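Local coordinates for protein PHOX (Pseudomonas fluorescens, PDB 4A9V) that hydrolyses phosphate monoesters as an alkaline phosphatase of the PhoX family, with a complex iron-calcium cofactor that catalyses the phosphotransfer chemistry, at residues L373-V377 against V378-R382; E108-R111 against K112-C116; D496-A500 against G501-G505. All coordinates share one frame; numbering follows the deposited sequence. Where two conformers were deposited one is given.

Interaction 1 (L373-V377 against V378-R382); sequences LAASV and VGATR
Ala380 folds back onto Ala375 at the C-terminal end of helix 371-377, in a Schellman motif. Three backbone hydrogen bonds shape it. Ala380 N reaches Ala375 O at 3.1 Å and nearly straight (170°), the wide bond of the motif. Within its span Gly379 N meets Ser376 O at 3.1 Å, approaching from above the carbonyl plane. One step earlier, Val378 N still makes a helical bond to Ala374 O, 3.2 Å long. Gly379, with a phi of 79°, turns the chain off the helix axis.

The apolar contacts bridge the same turn. The methyl CB of Ala375 lies 4.2 Å from CB of Ala380, and Phe297 and Val326 of the adjoining sheet pack against both. Val378 has CG2 between its backbone N and carbonyl carbon (chi1 -51°), which sets that methyl 3.4 Å from Ala375 O, while CG1 lies 3.6 Å from Ala374 O. Beyond the turn, Arg328 takes up the carbonyl oxygens of Val378 and Gly379, and Arg215 binds Ser376 OG.

The carbonyls of Ala374, Ala375 and Ser376 each have a donor in the exit loop, so the last turn ends with these oxygens paired while the alanine methyls meet apolar sheet residues.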
# COMPACT_ATOMS: atom_id res chain seq x y z
N LEU A 373 2.23 -6.03 19.54
CA LEU A 373 2.07 -6.51 20.91
C LEU A 373 1.75 -5.36 21.85
O LEU A 373 0.94 -5.50 22.75
CB LEU A 373 3.33 -7.24 21.37
CG LEU A 373 3.56 -8.58 20.69
CD1 LEU A 373 4.85 -9.20 21.20
CD2 LEU A 373 2.40 -9.53 20.96
N ALA A 374 2.41 -4.22 21.66
CA ALA A 374 2.16 -3.07 22.51
C ALA A 374 0.73 -2.56 22.31
O ALA A 374 0.04 -2.21 23.28
CB ALA A 374 3.17 -1.96 22.21
N ALA A 375 0.26 -2.55 21.07
CA ALA A 375 -1.09 -2.10 20.77
C ALA A 375 -2.15 -3.03 21.38
O ALA A 375 -3.20 -2.58 21.82
CB ALA A 375 -1.27 -1.99 19.26
N SER A 376 -1.86 -4.32 21.44
CA SER A 376 -2.76 -5.23 22.14
C SER A 376 -2.82 -4.92 23.64
O SER A 376 -3.89 -4.94 24.24
CB SER A 376 -2.35 -6.69 21.93
OG SER A 376 -2.57 -7.10 20.59
N VAL A 377 -1.67 -4.62 24.24
CA VAL A 377 -1.64 -4.29 25.66
C VAL A 377 -2.57 -3.11 25.98
O VAL A 377 -3.27 -3.12 26.99
CB VAL A 377 -0.21 -3.98 26.15
CG1 VAL A 377 -0.22 -3.36 27.54
CG2 VAL A 377 0.62 -5.25 26.15
N VAL A 378 -2.60 -2.11 25.11
CA VAL A 378 -3.37 -0.90 25.40
C VAL A 378 -4.82 -0.99 24.90
O VAL A 378 -5.58 -0.05 25.09
CB VAL A 378 -2.72 0.38 24.84
CG1 VAL A 378 -1.26 0.46 25.26
CG2 VAL A 378 -2.86 0.46 23.32
N GLY A 379 -5.20 -2.12 24.32
CA GLY A 379 -6.59 -2.36 23.96
C GLY A 379 -7.04 -1.68 22.68
O GLY A 379 -8.18 -1.23 22.56
N ALA A 380 -6.18 -1.71 21.66
CA ALA A 380 -6.58 -1.30 20.32
C ALA A 380 -7.73 -2.17 19.81
O ALA A 380 -7.86 -3.34 20.18
CB ALA A 380 -5.39 -1.37 19.39
N THR A 381 -8.55 -1.61 18.92
CA THR A 381 -9.65 -2.36 18.32
C THR A 381 -9.17 -3.16 17.11
O THR A 381 -8.62 -2.60 16.16
CB THR A 381 -10.77 -1.41 17.86
OG1 THR A 381 -11.21 -0.60 18.96
CG2 THR A 381 -11.94 -2.19 17.26
N ARG A 382 -9.43 -4.46 17.14
CA ARG A 382 -9.08 -5.34 16.02
C ARG A 382 -9.96 -5.04 14.81
O ARG A 382 -11.18 -4.95 14.94
CB ARG A 382 -9.26 -6.79 16.45
CG ARG A 382 -8.35 -7.18 17.61
CD ARG A 382 -8.45 -8.66 17.92
NE ARG A 382 -7.77 -9.45 16.91
CZ ARG A 382 -7.64 -10.77 16.96
NH1 ARG A 382 -8.33 -11.45 17.85
NH2 ARG A 382 -6.87 -11.41 16.09

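Interaction 2 (E108-R111 against K112-C116); sequences EDVR and KALAC
Val110 and Leu114 sit one turn apart on helix 107-115, a short alpha helix whose i to i+4 hydrogen bonds tie residues 108-111 to residues 112-115. The two side chains lie side by side and point the same way, with CG1 of Val110 touching CD1 of Leu114 at 4.0 Å. Their backbones are joined too: Leu114 N binds Val110 O at 2.9 Å and almost straight (172°). The neighbouring bonds run from Lys112 N to Glu108 O, from Ala113 N to Asp109 O and from Ala115 N to Arg111 O.

This is the tightly packed side. CB of Leu114 rests 3.6 Å from Val110 O, and Ala113 CB lies equally close to that same oxygen, so one carbonyl is flanked by two side chains as well as bonded. Trp227 from a distant loop lies against both Ala113 and Leu114. Lys112 is buried as well: its CB sits 3.4 Å from Glu108 O, and its extended chain carries NZ, presumably charged, to the carbonyl oxygens of Gly55 and Leu97.

Asp109, partly exposed, is anchored by Gln105 N and His100. The more exposed side is that of Glu108 and Arg111, partly covered by helix 57-60, where Ala57 touches both. Arg111 swings CG to the far side from its backbone N (chi1 -178°) and stays extended to NE, ending in a guanidinium group with two acidic partners. NH2 makes a salt bridge with Glu61. Glu108 answers from one turn earlier, folding its chain so that OE2 offers its syn lone pair to Arg111 NH1, 3.1 Å away and only 13° out of the guanidinium plane.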
# COMPACT_ATOMS: atom_id res chain seq x y z
N GLU A 108 21.21 -17.18 -7.54
CA GLU A 108 20.93 -16.21 -8.58
C GLU A 108 19.43 -16.01 -8.78
O GLU A 108 18.97 -14.89 -8.93
CB GLU A 108 21.62 -16.58 -9.89
CG GLU A 108 23.02 -16.00 -10.03
CD GLU A 108 23.03 -14.48 -10.12
OE1 GLU A 108 22.39 -13.94 -11.04
OE2 GLU A 108 23.75 -13.82 -9.33
N ASP A 109 18.65 -17.09 -8.70
CA ASP A 109 17.19 -16.94 -8.79
C ASP A 109 16.65 -16.09 -7.64
O ASP A 109 15.74 -15.28 -7.83
CB ASP A 109 16.48 -18.30 -8.77
CG ASP A 109 16.47 -19.00 -10.13
OD1 ASP A 109 17.05 -18.49 -11.11
OD2 ASP A 109 15.90 -20.12 -10.18
N VAL A 110 17.17 -16.29 -6.43
CA VAL A 110 16.72 -15.51 -5.28
C VAL A 110 17.12 -14.04 -5.40
O VAL A 110 16.30 -13.14 -5.19
CB VAL A 110 17.26 -16.10 -3.96
CG1 VAL A 110 16.97 -15.17 -2.80
CG2 VAL A 110 16.64 -17.47 -3.72
N ARG A 111 18.35 -13.79 -5.86
CA ARG A 111 18.77 -12.43 -6.17
C ARG A 111 17.85 -11.77 -7.20
O ARG A 111 17.49 -10.60 -7.08
CB ARG A 111 20.20 -12.45 -6.69
CG ARG A 111 20.75 -11.07 -6.99
CD ARG A 111 22.08 -11.17 -7.70
NE ARG A 111 22.47 -9.88 -8.26
CZ ARG A 111 23.52 -9.69 -9.04
NH1 ARG A 111 24.28 -10.72 -9.39
NH2 ARG A 111 23.81 -8.47 -9.48
N LYS A 112 17.42 -12.54 -8.19
CA LYS A 112 16.55 -12.02 -9.24
C LYS A 112 15.16 -11.66 -8.70
O LYS A 112 14.59 -10.64 -9.07
CB LYS A 112 16.44 -13.05 -10.35
CG LYS A 112 15.60 -12.65 -11.54
CD LYS A 112 15.79 -13.63 -12.68
CE LYS A 112 14.69 -13.51 -13.71
NZ LYS A 112 14.92 -14.41 -14.88
N ALA A 113 14.63 -12.47 -7.78
CA ALA A 113 13.35 -12.15 -7.12
C ALA A 113 13.48 -10.90 -6.26
O ALA A 113 12.63 -10.02 -6.32
CB ALA A 113 12.87 -13.34 -6.29
N LEU A 114 14.54 -10.81 -5.48
CA LEU A 114 14.76 -9.62 -4.65
C LEU A 114 14.92 -8.36 -5.52
O LEU A 114 14.47 -7.28 -5.14
CB LEU A 114 15.99 -9.82 -3.77
CG LEU A 114 15.72 -10.64 -2.51
CD1 LEU A 114 17.00 -11.29 -2.00
CD2 LEU A 114 15.11 -9.78 -1.42
N ALA A 115 15.49 -8.54 -6.71
CA ALA A 115 15.69 -7.44 -7.65
C ALA A 115 14.36 -6.88 -8.15
O ALA A 115 14.29 -5.73 -8.57
CB ALA A 115 16.53 -7.90 -8.82
N CYS A 116 13.34 -7.73 -8.20
CA CYS A 116 12.02 -7.32 -8.67
C CYS A 116 11.29 -6.39 -7.71
O CYS A 116 10.28 -5.81 -8.10
CB CYS A 116 11.13 -8.55 -8.86
SG CYS A 116 11.50 -9.57 -10.30

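Interaction 3 (D496-A500 against G501-G505); sequences DSSNA and GDFAG
Asp496 carries CG anti to its backbone N (chi1 -174°) and Phe503 turns its ring beside its own N, anti to the carbonyl carbon (chi1 -50°); together these torsions lay the acid over the ring. Asp496 CB stands 3.5 Å from the centroid of the Phe503 ring, a CH-pi contact over the face. The carboxylate continues the stack, its plane only 14° from that of the ring, and Asp496 CG comes within 3.3 Å of Phe503 CD2. CB of Asp502 covers the opposite face, so the ring lies between the Asp496 side chain and that one carbon.

The same carboxylate orders its own end of the loop. Asp496 OD1 accepts from Ser498 N at 2.8 Å and from Ser498 OG at 2.6 Å, the two donors arriving from opposite faces of its plane. Ser498 OG in turn accepts from Ala500 N at 3.3 Å. With an alanine in place of Asp496, Ser498 N and OG would probably be left without their shared acceptor, and the ring would lose the carboxylate stacked on it.

Further on, Phe503 N binds Ala500 O at 2.9 Å, closing a tight type II' turn through Gly501 and Asp502. Asn499 OD1 reaches Gly505 N in a weak bond and is held more firmly by Gly507 N.

An Asx turn, an ST turn and a beta turn thus follow one another in the loop joining strands 489-493 and 510-514 of a propeller sheet, just beyond the calcium ligand Asp494.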
# COMPACT_ATOMS: atom_id res chain seq x y z
N ASP A 496 -12.30 -10.57 -5.17
CA ASP A 496 -12.61 -11.79 -5.90
C ASP A 496 -13.17 -11.43 -7.28
O ASP A 496 -14.06 -10.58 -7.39
CB ASP A 496 -13.62 -12.60 -5.09
CG ASP A 496 -13.89 -13.95 -5.70
OD1 ASP A 496 -14.35 -13.99 -6.86
OD2 ASP A 496 -13.75 -14.96 -4.98
N SER A 497 -12.50 -11.91 -8.32
CA SER A 497 -12.84 -11.59 -9.70
C SER A 497 -13.53 -12.76 -10.39
O SER A 497 -13.61 -12.79 -11.62
CB SER A 497 -11.57 -11.22 -10.46
OG SER A 497 -11.00 -10.06 -9.90
N SER A 498 -14.09 -13.68 -9.62
CA SER A 498 -14.77 -14.84 -10.19
C SER A 498 -16.02 -14.47 -10.97
O SER A 498 -16.51 -15.26 -11.78
CB SER A 498 -15.12 -15.85 -9.10
OG SER A 498 -16.09 -15.33 -8.23
N ASN A 499 -16.63 -13.34 -10.64
CA ASN A 499 -17.92 -12.97 -11.20
C ASN A 499 -18.96 -14.06 -10.98
O ASN A 499 -19.90 -14.20 -11.76
CB ASN A 499 -17.80 -12.68 -12.70
CG ASN A 499 -18.96 -11.84 -13.22
OD1 ASN A 499 -19.42 -10.91 -12.55
ND2 ASN A 499 -19.40 -12.13 -14.44
N ALA A 500 -18.88 -14.71 -9.83
CA ALA A 500 -19.75 -15.84 -9.52
C ALA A 500 -20.05 -15.88 -8.02
O ALA A 500 -19.31 -15.32 -7.22
CB ALA A 500 -19.10 -17.14 -9.96
N GLY A 501 -21.11 -16.60 -7.66
CA GLY A 501 -21.46 -16.77 -6.26
C GLY A 501 -21.72 -15.45 -5.56
O GLY A 501 -22.52 -14.64 -6.03
N ASP A 502 -20.99 -15.20 -4.48
CA ASP A 502 -21.14 -13.94 -3.73
C ASP A 502 -20.76 -12.74 -4.59
O ASP A 502 -21.10 -11.60 -4.26
CB ASP A 502 -20.28 -13.94 -2.46
CG ASP A 502 -20.93 -14.68 -1.31
OD1 ASP A 502 -22.15 -14.96 -1.36
OD2 ASP A 502 -20.24 -14.86 -0.28
N PHE A 503 -20.04 -12.98 -5.68
CA PHE A 503 -19.45 -11.91 -6.48
C PHE A 503 -20.07 -11.86 -7.87
O PHE A 503 -19.59 -11.13 -8.73
CB PHE A 503 -17.94 -12.10 -6.55
CG PHE A 503 -17.30 -12.31 -5.21
CD1 PHE A 503 -17.25 -11.28 -4.29
CD2 PHE A 503 -16.99 -13.59 -4.77
CE1 PHE A 503 -16.79 -11.49 -3.00
CE2 PHE A 503 -16.53 -13.81 -3.49
CZ PHE A 503 -16.46 -12.77 -2.59
N ALA A 504 -21.20 -12.53 -8.05
CA ALA A 504 -21.88 -12.52 -9.35
C ALA A 504 -22.24 -11.09 -9.73
O ALA A 504 -22.92 -10.40 -8.98
CB ALA A 504 -23.12 -13.39 -9.31
N GLY A 505 -21.80 -10.67 -10.91
CA GLY A 505 -22.10 -9.34 -11.41
C GLY A 505 -21.03 -8.30 -11.16
O GLY A 505 -21.15 -7.17 -11.62

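Along the chain the order is interaction 2, interaction 1, interaction 3. Their centres form a nearly equilateral triangle, 35 to 36 Å on a side; nearest atoms are about 20 to 25 Å apart, so none touches another. All belong to connections of the beta-propeller: interaction 2 lies on helix 107-115, between strands 82-89 and 118-127, interaction 1 ends helix 371-377 against strands 296-303 and 322-329, and interaction 3 shapes the loop between strands 489-493 and 510-514. They are separate local elements, not one joint site. Interactions 1 and 2 lie away from the metal sites, whereas in interaction 3 the Asp496 side chain is about 8 Å from that of the calcium ligand Asp494.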